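Local atomic coordinates of putative sugar kinase PH1459 (Pyrococcus horikoshii, PDB entry 3EWM), a protein that probably phosphorylates a sugar, perhaps fructose, at the expense of ATP, as a member of the PfkB family of carbohydrate kinases. Residues Phe110-Thr113 / Leu114-Asn118; Lys149-Lys152 / Gly153-Ile157; Glu173-Ile176 / Lys177-Glu181. All coordinates share one frame; numbering follows the deposited sequence.

Interaction 1: Phe110-Thr113 / Leu114-Asn118; sequences FNMT and LNDIN
T113 and D116 face each other across a short 3-10 turn, 114-116, in the loop that runs from strand 100-103 to helix 119-124 of this ribokinase-like fold. The pair is a compact example of an acidic side chain bending back to fasten the start of its own turn. CG of D116 stands beside that residue's own backbone N (chi1 -61°), a rotation that turns the carboxylate back toward the backbone N of T113. There OD2 accepts the N-H of T113, 2.8 Å from its N, with a nearly straight N-H...O angle of 167°. The donor lies above the carboxylate plane, 39° out of it. In the reverse direction the backbone N of D116 donates to T113 O at 2.9 Å, closing the 3-10 turn. Two bonds therefore join the same pair of residues, one through the side chain and one through the main chain.

The side chain of T113 runs at a slant to those of N115 and D116, with OG1 between their oxygens. OG1 lies 3.3 Å from D116 OD2 and equally far, 3.3 Å, from N115 OD1; both contacts are long and weak, and which of them the one proton serves is not settled. K55 makes a salt bridge to D116 OD2, so this oxygen gathers a backbone N-H and a positive charge, which would be expected to stabilise the ionised carboxylate. K55 also bonds to N111 O and thus ties the chain just before the turn to the same centre.

Apolar contacts join the loop to its surroundings. I117 is buried against V147 of helix 140-151 and I53 of strand 49-57, while N118 caps the following helix through its OD1 and the N of I121. Across the turn, the selenium SE of M112 loosely meets CD1 of I117, 4.4 Å away.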
# COMPACT_ATOMS: atom_id res chain seq x y z
N PHE A 110 -11.88 4.75 1.99
CA PHE A 110 -12.97 4.23 1.15
C PHE A 110 -14.03 3.50 1.98
O PHE A 110 -15.06 3.10 1.44
CB PHE A 110 -12.43 3.30 0.07
CG PHE A 110 -11.92 4.00 -1.17
CD1 PHE A 110 -12.66 5.00 -1.78
CD2 PHE A 110 -10.71 3.60 -1.75
CE1 PHE A 110 -12.21 5.62 -2.93
CE2 PHE A 110 -10.26 4.21 -2.93
CZ PHE A 110 -11.01 5.21 -3.52
N ASN A 111 -13.80 3.39 3.28
CA ASN A 111 -14.67 2.67 4.20
C ASN A 111 -15.48 3.58 5.17
O ASN A 111 -15.80 3.17 6.29
CB ASN A 111 -13.82 1.68 5.02
CG ASN A 111 -14.63 0.52 5.56
OD1 ASN A 111 -15.60 0.07 4.94
ND2 ASN A 111 -14.20 -0.01 6.70
N MSE A 112 -15.80 4.80 4.75
CA MSE A 112 -16.56 5.71 5.60
C MSE A 112 -18.03 5.38 5.59
O MSE A 112 -18.62 5.17 4.55
CB MSE A 112 -16.35 7.17 5.18
CG MSE A 112 -15.01 7.70 5.63
SE MSE A 112 -14.88 9.61 5.31
CE MSE A 112 -14.23 9.41 3.55
N THR A 113 -18.62 5.34 6.77
CA THR A 113 -20.06 5.18 6.88
C THR A 113 -20.59 6.44 7.53
O THR A 113 -19.82 7.28 8.02
CB THR A 113 -20.45 3.93 7.71
OG1 THR A 113 -19.85 4.04 9.00
CG2 THR A 113 -19.94 2.64 7.04
N LEU A 114 -21.91 6.58 7.57
CA LEU A 114 -22.52 7.76 8.16
C LEU A 114 -22.12 7.99 9.62
O LEU A 114 -22.00 9.13 10.04
CB LEU A 114 -24.02 7.70 8.03
CG LEU A 114 -24.47 7.90 6.59
CD1 LEU A 114 -25.93 7.47 6.44
CD2 LEU A 114 -24.27 9.35 6.15
N ASN A 115 -21.90 6.91 10.35
CA ASN A 115 -21.42 6.99 11.73
C ASN A 115 -20.06 7.66 11.86
O ASN A 115 -19.76 8.20 12.91
CB ASN A 115 -21.31 5.59 12.34
CG ASN A 115 -22.49 4.76 12.03
OD1 ASN A 115 -22.44 3.92 11.11
ND2 ASN A 115 -23.59 4.99 12.73
N ASP A 116 -19.25 7.62 10.80
CA ASP A 116 -17.89 8.16 10.80
C ASP A 116 -17.86 9.67 10.60
O ASP A 116 -16.81 10.31 10.71
CB ASP A 116 -17.02 7.49 9.73
CG ASP A 116 -16.87 6.00 9.94
OD1 ASP A 116 -16.81 5.56 11.11
OD2 ASP A 116 -16.81 5.26 8.93
N ILE A 117 -19.02 10.24 10.28
CA ILE A 117 -19.10 11.65 9.94
C ILE A 117 -19.33 12.47 11.18
O ILE A 117 -20.29 12.22 11.95
CB ILE A 117 -20.21 11.94 8.89
CG1 ILE A 117 -20.00 11.07 7.63
CG2 ILE A 117 -20.32 13.47 8.58
CD1 ILE A 117 -18.61 11.28 6.96
N ASN A 118 -18.44 13.43 11.39
CA ASN A 118 -18.64 14.41 12.41
C ASN A 118 -19.59 15.46 11.84
O ASN A 118 -19.21 16.35 11.08
CB ASN A 118 -17.30 15.03 12.83
CG ASN A 118 -17.43 15.89 14.07
OD1 ASN A 118 -18.30 16.74 14.15
ND2 ASN A 118 -16.55 15.67 15.03

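Interaction 2: Lys149-Lys152 / Gly153-Ile157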
# COMPACT_ATOMS: atom_id res chain seq x y z
N LYS A 149 -25.48 15.96 0.11
CA LYS A 149 -26.93 16.19 0.03
C LYS A 149 -27.49 16.80 1.31
O LYS A 149 -28.33 17.69 1.25
CB LYS A 149 -27.66 14.90 -0.35
CG LYS A 149 -27.27 14.41 -1.74
CD LYS A 149 -27.99 13.14 -2.15
CE LYS A 149 -27.56 12.74 -3.59
NZ LYS A 149 -27.83 11.34 -3.96
N LYS A 150 -27.02 16.33 2.46
CA LYS A 150 -27.49 16.84 3.76
C LYS A 150 -27.21 18.33 3.92
O LYS A 150 -28.06 19.08 4.43
CB LYS A 150 -26.82 16.09 4.91
CG LYS A 150 -27.44 16.38 6.26
CD LYS A 150 -26.38 16.59 7.31
CE LYS A 150 -26.10 18.05 7.59
NZ LYS A 150 -27.13 18.62 8.50
N ILE A 151 -26.01 18.76 3.51
CA ILE A 151 -25.59 20.16 3.70
C ILE A 151 -25.93 21.11 2.55
O ILE A 151 -25.77 22.32 2.70
CB ILE A 151 -24.08 20.31 3.94
CG1 ILE A 151 -23.30 19.77 2.75
CG2 ILE A 151 -23.67 19.70 5.26
CD1 ILE A 151 -22.01 20.50 2.54
N LYS A 152 -26.34 20.57 1.41
CA LYS A 152 -26.81 21.38 0.29
C LYS A 152 -27.81 22.40 0.81
O LYS A 152 -28.76 22.05 1.51
CB LYS A 152 -27.45 20.49 -0.78
CG LYS A 152 -27.89 21.24 -2.04
CD LYS A 152 -26.69 21.53 -2.92
CE LYS A 152 -26.67 22.96 -3.38
NZ LYS A 152 -25.35 23.32 -3.97
N GLY A 153 -27.58 23.68 0.50
CA GLY A 153 -28.40 24.77 1.01
C GLY A 153 -27.88 25.48 2.25
O GLY A 153 -28.16 26.67 2.45
N SER A 154 -27.13 24.75 3.09
CA SER A 154 -26.58 25.28 4.37
C SER A 154 -25.12 25.71 4.33
O SER A 154 -24.71 26.58 5.11
CB SER A 154 -26.75 24.25 5.48
OG SER A 154 -28.11 23.94 5.66
N SER A 155 -24.33 25.05 3.48
CA SER A 155 -22.93 25.41 3.23
C SER A 155 -22.75 25.38 1.73
O SER A 155 -23.41 24.60 1.06
CB SER A 155 -21.96 24.37 3.81
OG SER A 155 -22.29 23.98 5.13
N LEU A 156 -21.83 26.20 1.22
CA LEU A 156 -21.39 26.08 -0.15
C LEU A 156 -20.63 24.76 -0.36
O LEU A 156 -19.86 24.32 0.50
CB LEU A 156 -20.49 27.26 -0.52
CG LEU A 156 -21.16 28.62 -0.48
CD1 LEU A 156 -20.18 29.73 -0.78
CD2 LEU A 156 -22.35 28.65 -1.46
N ILE A 157 -20.89 24.14 -1.50
CA ILE A 157 -20.29 22.87 -1.84
C ILE A 157 -19.31 23.08 -2.97
O ILE A 157 -19.63 23.70 -3.98
CB ILE A 157 -21.38 21.84 -2.24
CG1 ILE A 157 -22.31 21.56 -1.06
CG2 ILE A 157 -20.76 20.56 -2.78
CD1 ILE A 157 -23.65 21.04 -1.48
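Polar contact between I151 and the residues after it rests on a single carbonyl, a worked example of how a chain leaving a helix is turned back toward a strand. I151 O accepts two backbone donors: S154 N at 2.8 Å and S155 N at 3.2 Å. The first closes a type II beta turn with K152 and G153 at its corners. G153 adopts a positive phi of 96°, where a side chain would collide with K152 O.

Apolar contact gathers on I157, whose side chain meets the helix end from the strand. CD1 of I151 crosses it at a slant, reaching I157 CG1 at 3.8 Å. The aliphatic chain of K152 lies at about a right angle to it, and here the fit is tight, K152 CD being only 3.4 Å from I157 CD1. Two bends in the lysine, at chi2 (78°) and chi3 (-133°), fold its chain past that methyl.

The polar ends find partners beyond the turn: K152 NZ bonds to L185 O, with a long, weak ion pair to D187, and S155 OG bonds to A125 O. I151 also packs against V122 and V128. This is the return from helix to strand in a beta-alpha-beta crossover, helix 140-151 linking the adjacent parallel strands 127-131 and 156-160 of the ribokinase-like central sheet.

Interaction 3: Glu173-Ile176 / Lys177-Glu181; sequences EEMI and KVLEE
K177 lies back along the preceding turn of helix 172-185, beside E173 and E174, in the helical link of a beta-alpha-beta unit between strands 156-160 and 188-192. It exemplifies how a long basic side chain can be carried by the backbone before it reaches a charge. CB starts near the carbonyl of the third residue back, 3.5 Å from E174 O. CG is placed beside the lysine's own backbone N (chi1 -70°), which brings it close to the carbonyl of the fourth residue back, 3.3 Å from E173 O; that oxygen also accepts the backbone N-H of K177. Beyond CG the chain is extended. CD passes the side chain of E174 obliquely, 4.1 Å from OE1, and CE stays near E173 O. NZ then clears the backbone and donates to a water at 2.7 Å. The same water gives a long, weak bond of 3.4 Å to E173 OE1, so lysine and glutamate are linked through solvent instead of directly. E174 also has its charge nearby, with OE1 4.7 Å from K177 NZ, near enough that it may attract the ammonium, though the charged atoms do not touch.

The inward side of the helix is built differently. V178 touches R141 of helix 140-151, M175 and L179 touch Y198 and L199 of helix 193-200, and W168 and S132 of nearby loops add to the contact. One turn apart on this side, M175 and L179 are joined twice: by the backbone bond from L179 N to M175 O, and by their side chains, which slant across each other. With CG of M175 anti to its backbone N (chi1 179°), that methylene comes to 3.7 Å from L179 CD1.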
# COMPACT_ATOMS: atom_id res chain seq x y z
N GLU A 173 -20.21 3.67 -16.05
CA GLU A 173 -21.57 4.20 -16.03
C GLU A 173 -21.93 4.74 -14.65
O GLU A 173 -22.56 5.79 -14.54
CB GLU A 173 -22.59 3.17 -16.52
CG GLU A 173 -22.43 2.83 -17.99
CD GLU A 173 -23.53 1.92 -18.53
OE1 GLU A 173 -24.16 1.19 -17.73
OE2 GLU A 173 -23.75 1.95 -19.77
N GLU A 174 -21.51 4.04 -13.61
CA GLU A 174 -21.70 4.55 -12.26
C GLU A 174 -20.94 5.86 -12.06
O GLU A 174 -21.45 6.79 -11.42
CB GLU A 174 -21.29 3.51 -11.21
CG GLU A 174 -22.09 3.61 -9.91
CD GLU A 174 -23.62 3.64 -10.12
OE1 GLU A 174 -24.12 3.32 -11.22
OE2 GLU A 174 -24.32 3.98 -9.15
N MSE A 175 -19.74 5.94 -12.63
CA MSE A 175 -18.88 7.12 -12.52
C MSE A 175 -19.52 8.37 -13.11
O MSE A 175 -19.54 9.42 -12.48
CB MSE A 175 -17.57 6.88 -13.25
CG MSE A 175 -16.66 8.09 -13.20
SE MSE A 175 -15.23 7.96 -14.47
CE MSE A 175 -16.23 8.50 -16.06
N ILE A 176 -20.04 8.24 -14.33
CA ILE A 176 -20.71 9.33 -15.00
C ILE A 176 -21.92 9.80 -14.20
O ILE A 176 -22.19 10.99 -14.11
CB ILE A 176 -21.11 8.91 -16.43
CG1 ILE A 176 -19.86 8.86 -17.32
CG2 ILE A 176 -22.18 9.85 -17.00
CD1 ILE A 176 -19.16 10.21 -17.52
N LYS A 177 -22.64 8.85 -13.60
CA LYS A 177 -23.80 9.17 -12.78
C LYS A 177 -23.40 9.91 -11.50
O LYS A 177 -24.00 10.94 -11.16
CB LYS A 177 -24.58 7.91 -12.44
CG LYS A 177 -25.31 7.32 -13.66
CD LYS A 177 -26.21 6.15 -13.31
CE LYS A 177 -26.50 5.31 -14.55
NZ LYS A 177 -27.58 4.33 -14.29
N VAL A 178 -22.39 9.41 -10.81
CA VAL A 178 -21.99 10.03 -9.54
C VAL A 178 -21.30 11.38 -9.77
O VAL A 178 -21.48 12.29 -8.99
CB VAL A 178 -21.10 9.12 -8.65
CG1 VAL A 178 -21.78 7.78 -8.40
CG2 VAL A 178 -19.77 8.91 -9.28
N LEU A 179 -20.51 11.48 -10.84
CA LEU A 179 -19.87 12.75 -11.18
C LEU A 179 -20.92 13.79 -11.52
O LEU A 179 -20.84 14.91 -11.05
CB LEU A 179 -18.87 12.62 -12.33
CG LEU A 179 -17.59 11.82 -12.07
CD1 LEU A 179 -16.74 11.80 -13.33
CD2 LEU A 179 -16.79 12.34 -10.91
N GLU A 180 -21.91 13.41 -12.32
CA GLU A 180 -22.98 14.34 -12.64
C GLU A 180 -23.74 14.75 -11.39
O GLU A 180 -24.02 15.91 -11.21
CB GLU A 180 -23.93 13.79 -13.70
CG GLU A 180 -24.89 14.85 -14.18
CD GLU A 180 -25.77 14.36 -15.28
OE1 GLU A 180 -25.89 13.13 -15.46
OE2 GLU A 180 -26.34 15.22 -15.96
N GLU A 181 -24.06 13.79 -10.52
CA GLU A 181 -24.81 14.13 -9.32
C GLU A 181 -24.02 15.08 -8.42
O GLU A 181 -24.58 16.02 -7.88
CB GLU A 181 -25.26 12.89 -8.55
CG GLU A 181 -26.34 12.09 -9.29
CD GLU A 181 -26.57 10.71 -8.70
OE1 GLU A 181 -27.50 10.02 -9.16
OE2 GLU A 181 -25.82 10.33 -7.77
O HOH W 1 -26.62 2.15 -15.55

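Overall arrangement
Helix 140-151 is the common neighbour. Interaction 1 rests on it through M112, L114 and I117, interaction 2 forms its C-terminal exit, and interaction 3 touches R141 and M145 from the following helix. Interactions 2 and 3 come nearest, about 4 Å between closest atoms, without touching. Each contact sets buried residues (M112, I117; I151, S155, I157; M175, V178, L179) against exposed ones (L114, N115; G153, S154; E173, K177). Interaction 1 uses a carboxylate paired with a lysine, interaction 2 a shared carbonyl together with an isoleucine pair, and interaction 3 regular helical bonds, with a water-linked lysine outside and apolar side chains inside. Interactions 2 and 3 belong to successive beta-alpha-beta units sharing strand 156-160.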